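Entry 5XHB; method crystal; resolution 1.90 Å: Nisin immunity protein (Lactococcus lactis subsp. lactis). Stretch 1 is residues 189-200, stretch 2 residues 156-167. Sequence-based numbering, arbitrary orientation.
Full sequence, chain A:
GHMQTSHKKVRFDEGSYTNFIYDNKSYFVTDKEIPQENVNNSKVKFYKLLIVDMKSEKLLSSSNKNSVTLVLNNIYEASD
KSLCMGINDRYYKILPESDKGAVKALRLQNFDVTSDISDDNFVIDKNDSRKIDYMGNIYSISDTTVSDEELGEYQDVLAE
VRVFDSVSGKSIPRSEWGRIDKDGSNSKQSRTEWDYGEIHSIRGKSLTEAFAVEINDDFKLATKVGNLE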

# COMPACT_ATOMS: atom_id res chain seq x y z
N GLN A 189 -7.86 -32.00 19.10
CA GLN A 189 -7.48 -30.84 18.29
C GLN A 189 -7.63 -31.12 16.79
O GLN A 189 -7.08 -32.09 16.27
CB GLN A 189 -6.03 -30.41 18.58
CG GLN A 189 -5.55 -29.28 17.68
CD GLN A 189 -4.13 -28.82 17.98
OE1 GLN A 189 -3.17 -29.56 17.78
NE2 GLN A 189 -4.00 -27.58 18.46
N SER A 190 -8.37 -30.26 16.11
CA SER A 190 -8.43 -30.30 14.66
C SER A 190 -7.34 -29.40 14.08
O SER A 190 -7.09 -28.32 14.61
CB SER A 190 -9.81 -29.87 14.16
OG SER A 190 -9.81 -29.68 12.76
N ARG A 191 -6.69 -29.86 13.01
CA ARG A 191 -5.62 -29.09 12.39
C ARG A 191 -5.91 -28.77 10.92
O ARG A 191 -6.57 -29.54 10.22
CB ARG A 191 -4.29 -29.84 12.52
CG ARG A 191 -3.80 -30.04 13.96
CD ARG A 191 -2.55 -30.90 14.00
NE ARG A 191 -1.90 -30.87 15.31
CZ ARG A 191 -0.77 -31.50 15.60
NH1 ARG A 191 -0.14 -32.20 14.67
NH2 ARG A 191 -0.25 -31.41 16.82
N THR A 192 -5.40 -27.64 10.46
CA THR A 192 -5.59 -27.21 9.08
C THR A 192 -4.23 -26.84 8.52
O THR A 192 -3.47 -26.14 9.20
CB THR A 192 -6.56 -26.01 9.00
OG1 THR A 192 -7.85 -26.42 9.46
CG2 THR A 192 -6.67 -25.48 7.58
N GLU A 193 -3.91 -27.30 7.31
CA GLU A 193 -2.69 -26.85 6.64
C GLU A 193 -3.00 -25.86 5.53
O GLU A 193 -3.81 -26.14 4.63
CB GLU A 193 -1.88 -28.01 6.06
CG GLU A 193 -0.65 -27.49 5.28
CD GLU A 193 0.31 -28.58 4.79
OE1 GLU A 193 0.34 -29.68 5.36
OE2 GLU A 193 1.05 -28.31 3.81
N TRP A 194 -2.35 -24.70 5.58
CA TRP A 194 -2.41 -23.74 4.48
C TRP A 194 -1.05 -23.62 3.85
O TRP A 194 -0.05 -23.47 4.55
CB TRP A 194 -2.86 -22.37 4.95
CG TRP A 194 -4.34 -22.23 5.12
CD1 TRP A 194 -5.29 -23.21 5.04
CD2 TRP A 194 -5.03 -21.00 5.35
NE1 TRP A 194 -6.55 -22.66 5.25
CE2 TRP A 194 -6.41 -21.31 5.44
CE3 TRP A 194 -4.62 -19.68 5.52
CZ2 TRP A 194 -7.38 -20.33 5.67
CZ3 TRP A 194 -5.58 -18.70 5.75
CH2 TRP A 194 -6.95 -19.04 5.81
N ASP A 195 -1.02 -23.67 2.52
CA ASP A 195 0.21 -23.47 1.78
C ASP A 195 0.08 -22.12 1.10
O ASP A 195 -0.84 -21.93 0.30
CB ASP A 195 0.43 -24.61 0.78
CG ASP A 195 0.43 -25.98 1.47
OD1 ASP A 195 1.05 -26.09 2.55
OD2 ASP A 195 -0.21 -26.93 0.96
N TYR A 196 0.95 -21.18 1.44
CA TYR A 196 0.79 -19.78 1.02
C TYR A 196 1.66 -19.49 -0.19
O TYR A 196 2.89 -19.67 -0.14
CB TYR A 196 1.18 -18.82 2.14
CG TYR A 196 0.48 -19.03 3.47
CD1 TYR A 196 0.74 -20.15 4.25
CD2 TYR A 196 -0.38 -18.07 3.98
CE1 TYR A 196 0.12 -20.33 5.49
CE2 TYR A 196 -1.01 -18.24 5.22
CZ TYR A 196 -0.74 -19.38 5.97
OH TYR A 196 -1.34 -19.57 7.19
N GLY A 197 1.03 -19.00 -1.25
CA GLY A 197 1.76 -18.73 -2.48
C GLY A 197 2.01 -17.25 -2.72
O GLY A 197 2.57 -16.56 -1.86
N GLU A 198 1.59 -16.77 -3.88
CA GLU A 198 1.86 -15.38 -4.27
C GLU A 198 0.92 -14.41 -3.59
O GLU A 198 -0.18 -14.78 -3.17
CB GLU A 198 1.74 -15.23 -5.79
CG GLU A 198 2.73 -16.08 -6.54
CD GLU A 198 2.64 -15.90 -8.04
OE1 GLU A 198 1.67 -15.26 -8.54
OE2 GLU A 198 3.54 -16.40 -8.73
N ILE A 199 1.35 -13.15 -3.51
CA ILE A 199 0.46 -12.06 -3.12
C ILE A 199 0.34 -11.11 -4.31
O ILE A 199 1.34 -10.78 -4.95
CB ILE A 199 0.98 -11.32 -1.87
CG1 ILE A 199 0.79 -12.22 -0.65
CG2 ILE A 199 0.19 -10.02 -1.66
CD1 ILE A 199 1.53 -11.78 0.55
N HIS A 200 -0.90 -10.75 -4.64
CA HIS A 200 -1.17 -9.80 -5.71
C HIS A 200 -2.04 -8.69 -5.20
O HIS A 200 -2.87 -8.89 -4.31
CB HIS A 200 -1.91 -10.46 -6.88
CG HIS A 200 -1.08 -11.41 -7.68
ND1 HIS A 200 -0.69 -11.15 -8.98
CD2 HIS A 200 -0.57 -12.63 -7.37
CE1 HIS A 200 0.01 -12.17 -9.44
NE2 HIS A 200 0.10 -13.08 -8.49
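Stretch 2 (156-167) DVLAEVRVFDSV

Stretch 2 runs as an extended strand from Asp156 to Asp165; the strand ends at Asp165, and Ser166 and Val167 follow as loop or turn. It lies antiparallel to strand 191-200, with 170° between the N-to-C directions and 4.4 Å between the axes at closest approach. Asp165 sits across from Arg191 (CA to CA 4.7 Å), Val163 across from Glu193 (4.3 Å between CA atoms) and Val161 across from Asp195 (CA to CA 4.7 Å). In the alternating hydrogen-bonded pairs the backbone groups are satisfied reciprocally. Phe164 N donates to Thr192 O (2.9 Å) and Thr192 N to Phe164 O (2.8 Å); Arg162 N donates to Trp194 O (3.0 Å) and Trp194 N to Arg162 O (2.9 Å); Glu160 N donates to Tyr196 O (3.2 Å) and Tyr196 N to Glu160 O (2.9 Å). Water 1 donates to Glu160 O (2.9 Å) and to Tyr196 O (3.3 Å), so both carbonyls of this last pair accept a second hydrogen bond.

Beyond Glu160 the register slips by one residue in a beta bulge. Leu158 (phi/psi -83/-54) and Ala159 (51/57) leave the extended conformation, and Gly197 opposite them also has an unusual backbone (-105/-125). The ladder then resumes: Leu158 N donates to Gly197 O (2.9 Å) and Ile199 N to Asp156 O (2.8 Å), while the return bond from Asp156 N to Ile199 O is weak at 3.4 Å. Val157 now sits across from Glu198, with CA atoms 4.0 Å apart.

At the other end, backbone and side chains extend the pairing past the strands. Ser166 N donates to Ser190 O (2.9 Å), and Ser166 OG hydrogen-bonds both Ser190 OG (2.9 Å) and Thr192 OG1 (2.6 Å), joining three hydroxyls in a short chain whose proton order is not fixed. Gln189 NE2 donates to Asp165 OD2 (3.0 Å). Asp165 OD1 accepts from Val167 N (2.9 Å) and from water 2 (2.8 Å); the same water accepts from Ser190 N (3.2 Å) and so bridges the two stretches.

Thr192, Phe164, Trp194, Arg162, Tyr196 and Glu160 share one face of the sheet. There the edge of the Phe164 ring meets the face of Trp194, with the planes at 89° and Trp194 CG 3.7 Å from Phe164 CE2; Thr192 CB lies over a face of the Phe164 ring, 4.1 Å from its centroid. Arg162 CG approaches Tyr196 OH at 3.5 Å, but the guanidinium turns back along its own strand: Arg162 NH1 forms a salt bridge with Glu160 OE1 (2.9 Å) and donates to Val161 O (2.8 Å). At the bulge Leu158 points toward stretch 1, its CD1 lying 3.8 Å from Tyr196 CB and 3.8 Å from Ile199 CD1. The opposite face carries Glu193, Val163, Asp195 and Val161; Val161 CG1 lies 3.6 Å from Glu193 OE2 and Val161 CG2 3.5 Å from Asp195 OD1. These two acid oxygens, Glu193 OE2 and Asp195 OD1, are 2.6 Å apart, so one acid probably holds a proton.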

# COMPACT_ATOMS: atom_id res chain seq x y z
N ASP A 156 4.60 -10.23 -4.26
CA ASP A 156 5.62 -11.05 -3.59
C ASP A 156 5.17 -12.49 -3.61
O ASP A 156 4.05 -12.80 -4.03
CB ASP A 156 5.83 -10.58 -2.13
CG ASP A 156 7.16 -11.05 -1.54
OD1 ASP A 156 8.01 -11.66 -2.24
OD2 ASP A 156 7.36 -10.79 -0.33
N VAL A 157 6.04 -13.39 -3.17
CA VAL A 157 5.61 -14.75 -2.96
C VAL A 157 6.03 -15.13 -1.54
O VAL A 157 7.13 -14.80 -1.08
CB VAL A 157 6.20 -15.70 -4.02
CG1 VAL A 157 7.71 -15.66 -4.01
CG2 VAL A 157 5.64 -17.12 -3.88
N LEU A 158 5.11 -15.77 -0.83
CA LEU A 158 5.38 -16.23 0.52
C LEU A 158 6.10 -17.58 0.46
O LEU A 158 7.19 -17.73 1.02
CB LEU A 158 4.08 -16.33 1.32
CG LEU A 158 3.45 -14.97 1.66
CD1 LEU A 158 2.03 -15.10 2.23
CD2 LEU A 158 4.33 -14.24 2.67
N ALA A 159 5.50 -18.54 -0.25
CA ALA A 159 6.02 -19.91 -0.32
C ALA A 159 6.28 -20.45 1.09
O ALA A 159 7.40 -20.84 1.44
CB ALA A 159 7.28 -19.97 -1.19
N GLU A 160 5.23 -20.43 1.90
CA GLU A 160 5.30 -20.81 3.30
C GLU A 160 4.25 -21.84 3.56
O GLU A 160 3.34 -22.01 2.76
CB GLU A 160 5.08 -19.62 4.24
CG GLU A 160 6.21 -18.63 4.28
CD GLU A 160 7.33 -19.11 5.15
OE1 GLU A 160 7.03 -19.83 6.13
OE2 GLU A 160 8.50 -18.78 4.86
N VAL A 161 4.39 -22.51 4.70
CA VAL A 161 3.43 -23.48 5.16
C VAL A 161 3.08 -23.15 6.60
O VAL A 161 3.97 -22.80 7.39
CB VAL A 161 3.97 -24.91 5.09
CG1 VAL A 161 2.96 -25.87 5.69
CG2 VAL A 161 4.33 -25.30 3.64
N ARG A 162 1.81 -23.25 6.95
CA ARG A 162 1.40 -23.23 8.35
C ARG A 162 0.45 -24.39 8.56
O ARG A 162 -0.46 -24.61 7.77
CB ARG A 162 0.73 -21.90 8.76
CG ARG A 162 1.61 -20.66 8.69
CD ARG A 162 2.72 -20.70 9.74
NE ARG A 162 3.55 -19.49 9.72
CZ ARG A 162 4.59 -19.32 8.91
NH1 ARG A 162 4.94 -20.27 8.05
NH2 ARG A 162 5.29 -18.19 8.96
N VAL A 163 0.66 -25.12 9.64
CA VAL A 163 -0.28 -26.10 10.14
C VAL A 163 -0.78 -25.53 11.45
O VAL A 163 0.02 -25.22 12.34
CB VAL A 163 0.38 -27.47 10.36
CG1 VAL A 163 -0.61 -28.43 11.02
CG2 VAL A 163 0.92 -28.03 9.05
N PHE A 164 -2.09 -25.35 11.57
CA PHE A 164 -2.58 -24.59 12.71
C PHE A 164 -3.86 -25.19 13.24
O PHE A 164 -4.53 -25.95 12.55
CB PHE A 164 -2.79 -23.11 12.36
CG PHE A 164 -3.65 -22.86 11.14
CD1 PHE A 164 -5.03 -22.79 11.25
CD2 PHE A 164 -3.07 -22.69 9.89
CE1 PHE A 164 -5.83 -22.55 10.12
CE2 PHE A 164 -3.86 -22.46 8.75
CZ PHE A 164 -5.23 -22.39 8.87
N ASP A 165 -4.17 -24.87 14.49
CA ASP A 165 -5.44 -25.26 15.08
C ASP A 165 -6.57 -24.68 14.26
O ASP A 165 -6.62 -23.48 14.05
CB ASP A 165 -5.54 -24.76 16.53
CG ASP A 165 -6.74 -25.33 17.25
OD1 ASP A 165 -7.88 -24.99 16.85
OD2 ASP A 165 -6.54 -26.10 18.21
N SER A 166 -7.48 -25.53 13.81
CA SER A 166 -8.54 -25.08 12.90
C SER A 166 -9.44 -24.00 13.48
O SER A 166 -9.97 -23.17 12.75
CB SER A 166 -9.40 -26.27 12.47
OG SER A 166 -8.61 -27.23 11.80
N VAL A 167 -9.61 -24.01 14.80
CA VAL A 167 -10.50 -23.05 15.44
C VAL A 167 -9.77 -21.77 15.87
O VAL A 167 -10.25 -20.68 15.61
CB VAL A 167 -11.19 -23.67 16.68
CG1 VAL A 167 -12.00 -22.61 17.44
CG2 VAL A 167 -12.08 -24.83 16.26
O HOH W 1 3.55 -22.86 0.03
O HOH W 2 -9.49 -27.31 16.81